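Local coordinates for protein superoxide dismutase (Clostridium difficile, PDB 3TJT) that probably protects the cell by converting superoxide radicals to hydrogen peroxide and oxygen at a metal centre, occupied here by iron(III), at residues Q119-S124 with P162-D167; L136-T139 with K143-I146; K123-V128 with G132-V137. One frame throughout, in Å; residues are numbered along the deposited sequence.

Interaction 1 of 3, residues Q119-S124 with P162-D167; sequences QEFQKS and PIIGLD. With FE (Fe (III) ion), chain B.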
loop_
_atom_site.group_PDB
_atom_site.type_symbol
_atom_site.label_atom_id
_atom_site.label_comp_id
_atom_site.label_asym_id
_atom_site.label_seq_id
_atom_site.Cartn_x
_atom_site.Cartn_y
_atom_site.Cartn_z
ATOM N N GLN A 119 -6.720 -4.123 22.211
ATOM C CA GLN A 119 -5.269 -4.254 22.074
ATOM C C GLN A 119 -4.897 -5.137 20.888
ATOM O O GLN A 119 -3.951 -4.832 20.159
ATOM C CB GLN A 119 -4.641 -4.807 23.354
ATOM C CG GLN A 119 -4.696 -3.821 24.517
ATOM C CD GLN A 119 -4.046 -4.361 25.779
ATOM O OE1 GLN A 119 -3.323 -5.360 25.741
ATOM N NE2 GLN A 119 -4.296 -3.695 26.905
ATOM N N GLU A 120 -5.646 -6.222 20.694
ATOM C CA GLU A 120 -5.380 -7.134 19.582
ATOM C C GLU A 120 -5.699 -6.486 18.243
ATOM O O GLU A 120 -4.945 -6.627 17.280
ATOM C CB GLU A 120 -6.150 -8.456 19.727
ATOM C CG GLU A 120 -5.838 -9.464 18.614
ATOM C CD GLU A 120 -6.586 -10.789 18.765
ATOM O OE1 GLU A 120 -7.122 -11.065 19.864
ATOM O OE2 GLU A 120 -6.642 -11.553 17.777
ATOM N N PHE A 121 -6.813 -5.771 18.175
ATOM C CA PHE A 121 -7.181 -5.095 16.938
ATOM C C PHE A 121 -6.122 -4.052 16.576
ATOM O O PHE A 121 -5.683 -3.959 15.418
ATOM C CB PHE A 121 -8.557 -4.436 17.068
ATOM C CG PHE A 121 -9.081 -3.879 15.779
ATOM C CD1 PHE A 121 -9.923 -4.632 14.979
ATOM C CD2 PHE A 121 -8.718 -2.606 15.361
ATOM C CE1 PHE A 121 -10.403 -4.125 13.785
ATOM C CE2 PHE A 121 -9.190 -2.085 14.172
ATOM C CZ PHE A 121 -10.031 -2.845 13.376
ATOM N N GLN A 122 -5.711 -3.265 17.566
ATOM C CA GLN A 122 -4.735 -2.210 17.313
ATOM C C GLN A 122 -3.411 -2.771 16.806
ATOM O O GLN A 122 -2.821 -2.223 15.882
ATOM C CB GLN A 122 -4.523 -1.339 18.548
ATOM C CG GLN A 122 -5.751 -0.529 18.912
ATOM C CD GLN A 122 -5.405 0.730 19.692
ATOM O OE1 GLN A 122 -6.180 1.193 20.525
ATOM N NE2 GLN A 122 -4.238 1.296 19.411
ATOM N N LYS A 123 -2.957 -3.868 17.398
ATOM C CA LYS A 123 -1.716 -4.500 16.953
ATOM C C LYS A 123 -1.832 -5.072 15.542
ATOM O O LYS A 123 -0.905 -4.947 14.731
ATOM C CB LYS A 123 -1.281 -5.599 17.922
ATOM C CG LYS A 123 0.102 -6.149 17.603
ATOM C CD LYS A 123 0.551 -7.155 18.645
ATOM C CE LYS A 123 2.065 -7.347 18.602
ATOM N NZ LYS A 123 2.554 -7.781 17.263
ATOM N N SER A 124 -2.959 -5.710 15.246
ATOM C CA SER A 124 -3.165 -6.252 13.905
ATOM C C SER A 124 -3.171 -5.141 12.866
ATOM O O SER A 124 -2.573 -5.284 11.796
ATOM C CB SER A 124 -4.458 -7.074 13.820
ATOM O OG SER A 124 -4.349 -8.258 14.601
ATOM N N PRO A 162 -17.803 -9.077 8.035
ATOM C CA PRO A 162 -17.151 -7.944 8.703
ATOM C C PRO A 162 -18.098 -7.278 9.695
ATOM O O PRO A 162 -19.250 -7.008 9.358
ATOM C CB PRO A 162 -16.846 -6.970 7.557
ATOM C CG PRO A 162 -17.068 -7.722 6.301
ATOM C CD PRO A 162 -18.031 -8.828 6.605
ATOM N N ILE A 163 -17.596 -7.011 10.895
ATOM C CA ILE A 163 -18.365 -6.367 11.953
ATOM C C ILE A 163 -17.892 -4.916 12.116
ATOM O O ILE A 163 -18.689 -3.986 12.036
ATOM C CB ILE A 163 -18.226 -7.134 13.273
ATOM C CG1 ILE A 163 -18.653 -8.598 13.073
ATOM C CG2 ILE A 163 -19.063 -6.470 14.384
ATOM C CD1 ILE A 163 -20.050 -8.756 12.484
ATOM N N ILE A 164 -16.596 -4.731 12.356
ATOM C CA ILE A 164 -15.969 -3.425 12.110
ATOM C C ILE A 164 -14.711 -3.635 11.256
ATOM O O ILE A 164 -14.204 -4.750 11.142
ATOM C CB ILE A 164 -15.607 -2.653 13.412
ATOM C CG1 ILE A 164 -14.376 -3.250 14.100
ATOM C CG2 ILE A 164 -16.825 -2.556 14.359
ATOM C CD1 ILE A 164 -13.868 -2.432 15.296
ATOM N N GLY A 165 -14.213 -2.569 10.649
ATOM C CA GLY A 165 -13.008 -2.681 9.842
ATOM C C GLY A 165 -12.336 -1.331 9.729
ATOM O O GLY A 165 -13.024 -0.314 9.714
ATOM N N LEU A 166 -11.005 -1.333 9.648
ATOM C CA LEU A 166 -10.207 -0.104 9.594
ATOM C C LEU A 166 -9.291 -0.115 8.377
ATOM O O LEU A 166 -8.497 -1.044 8.181
ATOM C CB LEU A 166 -9.368 0.041 10.869
ATOM C CG LEU A 166 -8.379 1.220 10.929
ATOM C CD1 LEU A 166 -9.093 2.559 10.734
ATOM C CD2 LEU A 166 -7.600 1.182 12.246
ATOM N N ASP A 167 -9.415 0.929 7.571
ATOM C CA ASP A 167 -8.582 1.149 6.391
ATOM C C ASP A 167 -7.203 1.623 6.840
ATOM O O ASP A 167 -7.083 2.675 7.463
ATOM C CB ASP A 167 -9.263 2.212 5.521
ATOM C CG ASP A 167 -8.614 2.392 4.164
ATOM O OD1 ASP A 167 -7.540 1.800 3.904
ATOM O OD2 ASP A 167 -9.190 3.130 3.330
HETATM FE FE FE B . -9.223 3.768 1.525
HETATM O O HOH W 1 -8.328 1.778 1.058
#

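Interaction 2 of 3, residues L136-T139 with K143-I146; sequences LVAT and KLSI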
loop_
_atom_site.group_PDB
_atom_site.type_symbol
_atom_site.label_atom_id
_atom_site.label_comp_id
_atom_site.label_asym_id
_atom_site.label_seq_id
_atom_site.Cartn_x
_atom_site.Cartn_y
_atom_site.Cartn_z
ATOM N N LEU A 136 -12.679 -6.879 12.425
ATOM C CA LEU A 136 -13.333 -7.778 13.376
ATOM C C LEU A 136 -14.365 -8.523 12.550
ATOM O O LEU A 136 -15.225 -7.907 11.910
ATOM C CB LEU A 136 -14.017 -6.995 14.504
ATOM C CG LEU A 136 -14.915 -7.807 15.447
ATOM C CD1 LEU A 136 -14.078 -8.788 16.252
ATOM C CD2 LEU A 136 -15.704 -6.881 16.366
ATOM N N VAL A 137 -14.275 -9.851 12.531
ATOM C CA VAL A 137 -15.160 -10.636 11.684
ATOM C C VAL A 137 -15.878 -11.712 12.494
ATOM O O VAL A 137 -15.439 -12.074 13.579
ATOM C CB VAL A 137 -14.402 -11.316 10.526
ATOM C CG1 VAL A 137 -13.767 -10.272 9.596
ATOM C CG2 VAL A 137 -13.357 -12.286 11.066
ATOM N N ALA A 138 -16.985 -12.202 11.948
ATOM C CA ALA A 138 -17.728 -13.288 12.582
ATOM C C ALA A 138 -17.938 -14.431 11.600
ATOM O O ALA A 138 -18.183 -14.210 10.407
ATOM C CB ALA A 138 -19.069 -12.790 13.081
ATOM N N THR A 139 -17.841 -15.656 12.100
ATOM C CA THR A 139 -18.281 -16.806 11.325
ATOM C C THR A 139 -19.806 -16.819 11.279
ATOM O O THR A 139 -20.468 -16.036 11.959
ATOM C CB THR A 139 -17.790 -18.117 11.952
ATOM O OG1 THR A 139 -18.321 -18.231 13.277
ATOM C CG2 THR A 139 -16.278 -18.141 12.018
ATOM N N LYS A 143 -19.078 -16.534 16.010
ATOM C CA LYS A 143 -17.786 -16.529 16.685
ATOM C C LYS A 143 -16.938 -15.382 16.129
ATOM O O LYS A 143 -16.810 -15.253 14.918
ATOM C CB LYS A 143 -17.072 -17.865 16.453
ATOM C CG LYS A 143 -15.734 -17.999 17.150
ATOM C CD LYS A 143 -15.909 -18.080 18.655
ATOM C CE LYS A 143 -14.588 -18.333 19.365
ATOM N NZ LYS A 143 -14.739 -18.252 20.849
ATOM N N LEU A 144 -16.363 -14.564 17.009
ATOM C CA LEU A 144 -15.576 -13.404 16.568
ATOM C C LEU A 144 -14.076 -13.677 16.518
ATOM O O LEU A 144 -13.543 -14.426 17.332
ATOM C CB LEU A 144 -15.830 -12.202 17.485
ATOM C CG LEU A 144 -17.262 -11.673 17.568
ATOM C CD1 LEU A 144 -17.372 -10.574 18.645
ATOM C CD2 LEU A 144 -17.739 -11.165 16.213
ATOM N N SER A 145 -13.398 -13.040 15.565
ATOM C CA SER A 145 -11.949 -13.079 15.488
ATOM C C SER A 145 -11.464 -11.803 14.807
ATOM O O SER A 145 -12.252 -11.073 14.218
ATOM C CB SER A 145 -11.477 -14.301 14.690
ATOM O OG SER A 145 -11.973 -14.269 13.361
ATOM N N ILE A 146 -10.170 -11.536 14.907
ATOM C CA ILE A 146 -9.572 -10.411 14.191
ATOM C C ILE A 146 -8.681 -10.939 13.066
ATOM O O ILE A 146 -7.920 -11.887 13.269
ATOM C CB ILE A 146 -8.762 -9.526 15.145
ATOM C CG1 ILE A 146 -9.719 -8.805 16.102
ATOM C CG2 ILE A 146 -7.928 -8.515 14.358
ATOM C CD1 ILE A 146 -9.048 -8.224 17.315
#

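Interaction 3 of 3, residues K123-V128 with G132-V137; sequences KSALDV and GWAWLV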
loop_
_atom_site.group_PDB
_atom_site.type_symbol
_atom_site.label_atom_id
_atom_site.label_comp_id
_atom_site.label_asym_id
_atom_site.label_seq_id
_atom_site.Cartn_x
_atom_site.Cartn_y
_atom_site.Cartn_z
ATOM N N LYS A 123 -2.957 -3.868 17.398
ATOM C CA LYS A 123 -1.716 -4.500 16.953
ATOM C C LYS A 123 -1.832 -5.072 15.542
ATOM O O LYS A 123 -0.905 -4.947 14.731
ATOM C CB LYS A 123 -1.281 -5.599 17.922
ATOM C CG LYS A 123 0.102 -6.149 17.603
ATOM C CD LYS A 123 0.551 -7.155 18.645
ATOM C CE LYS A 123 2.065 -7.347 18.602
ATOM N NZ LYS A 123 2.554 -7.781 17.263
ATOM N N SER A 124 -2.959 -5.710 15.246
ATOM C CA SER A 124 -3.165 -6.252 13.905
ATOM C C SER A 124 -3.171 -5.141 12.866
ATOM O O SER A 124 -2.573 -5.284 11.796
ATOM C CB SER A 124 -4.458 -7.074 13.820
ATOM O OG SER A 124 -4.349 -8.258 14.601
ATOM N N ALA A 125 -3.841 -4.036 13.186
ATOM C CA ALA A 125 -3.884 -2.881 12.291
ATOM C C ALA A 125 -2.486 -2.286 12.088
ATOM O O ALA A 125 -2.113 -1.892 10.972
ATOM C CB ALA A 125 -4.834 -1.816 12.852
ATOM N N LEU A 126 -1.716 -2.222 13.168
ATOM C CA LEU A 126 -0.379 -1.637 13.103
ATOM C C LEU A 126 0.562 -2.491 12.268
ATOM O O LEU A 126 1.446 -1.974 11.590
ATOM C CB LEU A 126 0.194 -1.462 14.509
ATOM C CG LEU A 126 1.523 -0.706 14.586
ATOM C CD1 LEU A 126 1.297 0.761 14.260
ATOM C CD2 LEU A 126 2.171 -0.876 15.963
ATOM N N ASP A 127 0.362 -3.804 12.317
ATOM C CA ASP A 127 1.285 -4.740 11.682
ATOM C C ASP A 127 0.994 -5.040 10.202
ATOM O O ASP A 127 1.775 -5.735 9.550
ATOM C CB ASP A 127 1.353 -6.049 12.480
ATOM C CG ASP A 127 2.060 -5.890 13.823
ATOM O OD1 ASP A 127 2.637 -4.813 14.095
ATOM O OD2 ASP A 127 2.037 -6.855 14.619
ATOM N N VAL A 128 -0.110 -4.532 9.659
ATOM C CA VAL A 128 -0.378 -4.717 8.242
ATOM C C VAL A 128 0.783 -4.111 7.467
ATOM O O VAL A 128 1.126 -2.938 7.669
ATOM C CB VAL A 128 -1.692 -4.041 7.793
ATOM C CG1 VAL A 128 -1.778 -4.004 6.279
ATOM C CG2 VAL A 128 -2.906 -4.775 8.392
ATOM N N GLY A 132 -3.724 -2.197 3.211
ATOM C CA GLY A 132 -4.715 -3.196 3.584
ATOM C C GLY A 132 -5.657 -2.738 4.674
ATOM O O GLY A 132 -5.808 -1.542 4.900
ATOM N N TRP A 133 -6.284 -3.708 5.339
ATOM C CA TRP A 133 -7.393 -3.470 6.268
ATOM C C TRP A 133 -7.250 -4.381 7.478
ATOM O O TRP A 133 -6.741 -5.497 7.364
ATOM C CB TRP A 133 -8.726 -3.807 5.586
ATOM C CG TRP A 133 -9.092 -2.899 4.472
ATOM C CD1 TRP A 133 -8.583 -2.905 3.205
ATOM C CD2 TRP A 133 -10.059 -1.844 4.511
ATOM N NE1 TRP A 133 -9.163 -1.913 2.459
ATOM C CE2 TRP A 133 -10.075 -1.246 3.236
ATOM C CE3 TRP A 133 -10.920 -1.355 5.499
ATOM C CZ2 TRP A 133 -10.912 -0.178 2.917
ATOM C CZ3 TRP A 133 -11.759 -0.288 5.181
ATOM C CH2 TRP A 133 -11.746 0.287 3.903
ATOM N N ALA A 134 -7.705 -3.916 8.640
ATOM C CA ALA A 134 -7.858 -4.796 9.799
ATOM C C ALA A 134 -9.345 -4.956 10.078
ATOM O O ALA A 134 -10.096 -3.988 9.989
ATOM C CB ALA A 134 -7.154 -4.228 11.021
ATOM N N TRP A 135 -9.764 -6.171 10.423
ATOM C CA TRP A 135 -11.190 -6.474 10.552
ATOM C C TRP A 135 -11.520 -7.204 11.851
ATOM O O TRP A 135 -10.749 -8.047 12.315
ATOM C CB TRP A 135 -11.656 -7.388 9.402
ATOM C CG TRP A 135 -11.364 -6.905 8.002
ATOM C CD1 TRP A 135 -10.290 -7.247 7.221
ATOM C CD2 TRP A 135 -12.160 -6.013 7.227
ATOM N NE1 TRP A 135 -10.379 -6.623 5.997
ATOM C CE2 TRP A 135 -11.514 -5.852 5.978
ATOM C CE3 TRP A 135 -13.364 -5.330 7.461
ATOM C CZ2 TRP A 135 -12.021 -5.036 4.978
ATOM C CZ3 TRP A 135 -13.872 -4.522 6.460
ATOM C CH2 TRP A 135 -13.199 -4.375 5.231
ATOM N N LEU A 136 -12.679 -6.879 12.425
ATOM C CA LEU A 136 -13.333 -7.778 13.376
ATOM C C LEU A 136 -14.365 -8.523 12.550
ATOM O O LEU A 136 -15.225 -7.907 11.910
ATOM C CB LEU A 136 -14.017 -6.995 14.504
ATOM C CG LEU A 136 -14.915 -7.807 15.447
ATOM C CD1 LEU A 136 -14.078 -8.788 16.252
ATOM C CD2 LEU A 136 -15.704 -6.881 16.366
ATOM N N VAL A 137 -14.275 -9.851 12.531
ATOM C CA VAL A 137 -15.160 -10.636 11.684
ATOM C C VAL A 137 -15.878 -11.712 12.494
ATOM O O VAL A 137 -15.439 -12.074 13.579
ATOM C CB VAL A 137 -14.402 -11.316 10.526
ATOM C CG1 VAL A 137 -13.767 -10.272 9.596
ATOM C CG2 VAL A 137 -13.357 -12.286 11.066
#

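Interaction 1 of 3, residues Q119-S124 with P162-D167
A buried, wholly apolar helix-on-sheet contact joins Phe121 of helix 114-127 to Ile164 and Leu166 of strand 161-167, an edge strand of the three-stranded antiparallel sheet in the C-terminal domain. The phenyl ring of Phe121 swings out toward the strand with CG anti to the backbone N (chi1 -172°) and is met by the two aliphatic side chains, one over a face and one at the edge. Leu166 comes to the rim, in the plane of the ring: its CB lies 3.9 Å from Phe121 CZ, and its methyl CD2 comes to 4.1 Å from Phe121 CE2. Ile164 arrives over a face instead, where its CD1 stands 4.1 Å above the ring plane, displaced toward the CE1 side; Ile164 CG1 is also 4.1 Å from Phe121 CE1. The ring is thus touched in two directions, which should restrict its tilt. Ile163 and Ile164 form a classic beta bulge opposite Leu136, and the chain turns a corner there before continuing through Gly165 to Leu166.

Next in the strand comes Asp167, whose carboxylate is turned to the active site. Of its two oxygens only Asp167 OD2 binds the iron, at 1.9 Å, alongside His30, His85, His171 and a water whose O is 2.2 Å from the metal. Asp167 OD1, 3.5 Å from the iron, stays out of the coordination shell and accepts a hydrogen bond from Trp169 N. The Phe121 ring is therefore held by burial of carbon surface, with no polar bond between the two segments, while the adjoining residue of the same strand supplies a carboxylate ligand to the iron.

Interaction 2 of 3, residues L136-T139 with K143-I146
Val137 and Ser145 form the hydrogen-bonded pair near the turn of this antiparallel beta hairpin. Val137 N donates to Ser145 O at 2.9 Å, with an angle of 176° at the hydrogen. In return Ser145 N reaches Val137 O at 3.0 Å. Nearer still to the turn, Thr139 N donates to Lys143 O at 3.0 Å. Thr139 adds a side-chain bond: chi1 of 60° sets OG1 between the backbone N and the carbonyl carbon, where it receives a weak bond of 3.3 Å from Lys143 N. The same hydroxyl is hydrogen-bonded to Asp141 in the turn. Between these bonds the chains draw closer at the non-hydrogen-bonded pairs, and CA-H groups fill in, as where Ala138 CA stands 3.2 Å from Lys143 O.

On one face of the sheet Leu136, Ala138, Leu144 and Ile146 gather. Leu144 bridges its neighbours across the hairpin, with CB 4.0 Å from Leu136 CD1 and CD2 3.8 Å from Ala138 CB. Helix 101-111 packs on Leu144, and Tyr201 touches both it and Ala138. On the reverse face Val137 CG2 lies close to Ser145 OG, at 3.3 Å, with Pro155 and Leu160 beyond Val137.

Lys143, bent at chi2, carries its amine away from Thr139 to a salt bridge with Asp110, whose carboxylate also accepts a bond from Leu144 N. Backbone bonds thus set the pairing, one apolar face seats the hairpin against helices, and the Asp110 carboxylate, taking both Lys143 NZ and Leu144 N, ties the start of strand 144-150 to helix 101-111.

Interaction 3 of 3, residues K123-V128 with G132-V137
Within 123-128, Ser124 is the first residue to approach the strand, its carbonyl carbon C lying 4.5 Å from Ala134 CB. Ala125 makes the closer contact: its CA and CB are each 3.8 Å from the Ala134 methyl, CB. With a methyl on either partner, the two backbones come to 5.1 Å between the CA atoms of Ala125 and Ala134. The contact closes the sharp connection by which helix 114-127 passes into strand 132-138, the central strand of the three-stranded sheet in the C-terminal domain of iron/manganese superoxide dismutases. Asp127, in the last helical turn, receives Lys123 NZ on the syn lone pair of OD2, a salt bridge of 2.8 Å.

Val128 then leaves the helix and turns its side chain back to the strand. CG1, anti to the backbone N (chi1 168°), lies 4.1 Å from Gly132 N, while CG2 rests 4.0 Å from Trp133 O. Gly132 is almost fully extended (phi 169°, psi -160°), a shape open to it because it has no CB to press on the preceding carbonyl O. Ala125 O and Val128 O are both hydrogen-bonded to Arg181 NH1, which spans the helix end. The CB of Trp133 points away from the helix, and its indole comes to about 5 Å from the iron, side chain to metal; there it meets His85 edge-to-face, and its NE1 is hydrogen-bonded to Gln152 OE1.

In the fold
Helix 114-127 supplies the first segments of interactions 1 and 3, which share Lys123 and Ser124. The chain then turns into strand 132-138, and interaction 3 closes that short connection. Further along the same strand, at Leu136 and Val137, interaction 2 takes over and closes the hairpin to strand 144-150. Only after this does the chain return as strand 161-167 on the far side of the central strand, where interaction 1 closes the longest loop; interaction 2 is nested inside it. Ile146 of interaction 2 touches Phe121 and Ser124, and Leu136 pairs through its backbone with Ile163 and Ile164, so one helix is tied to all three strands.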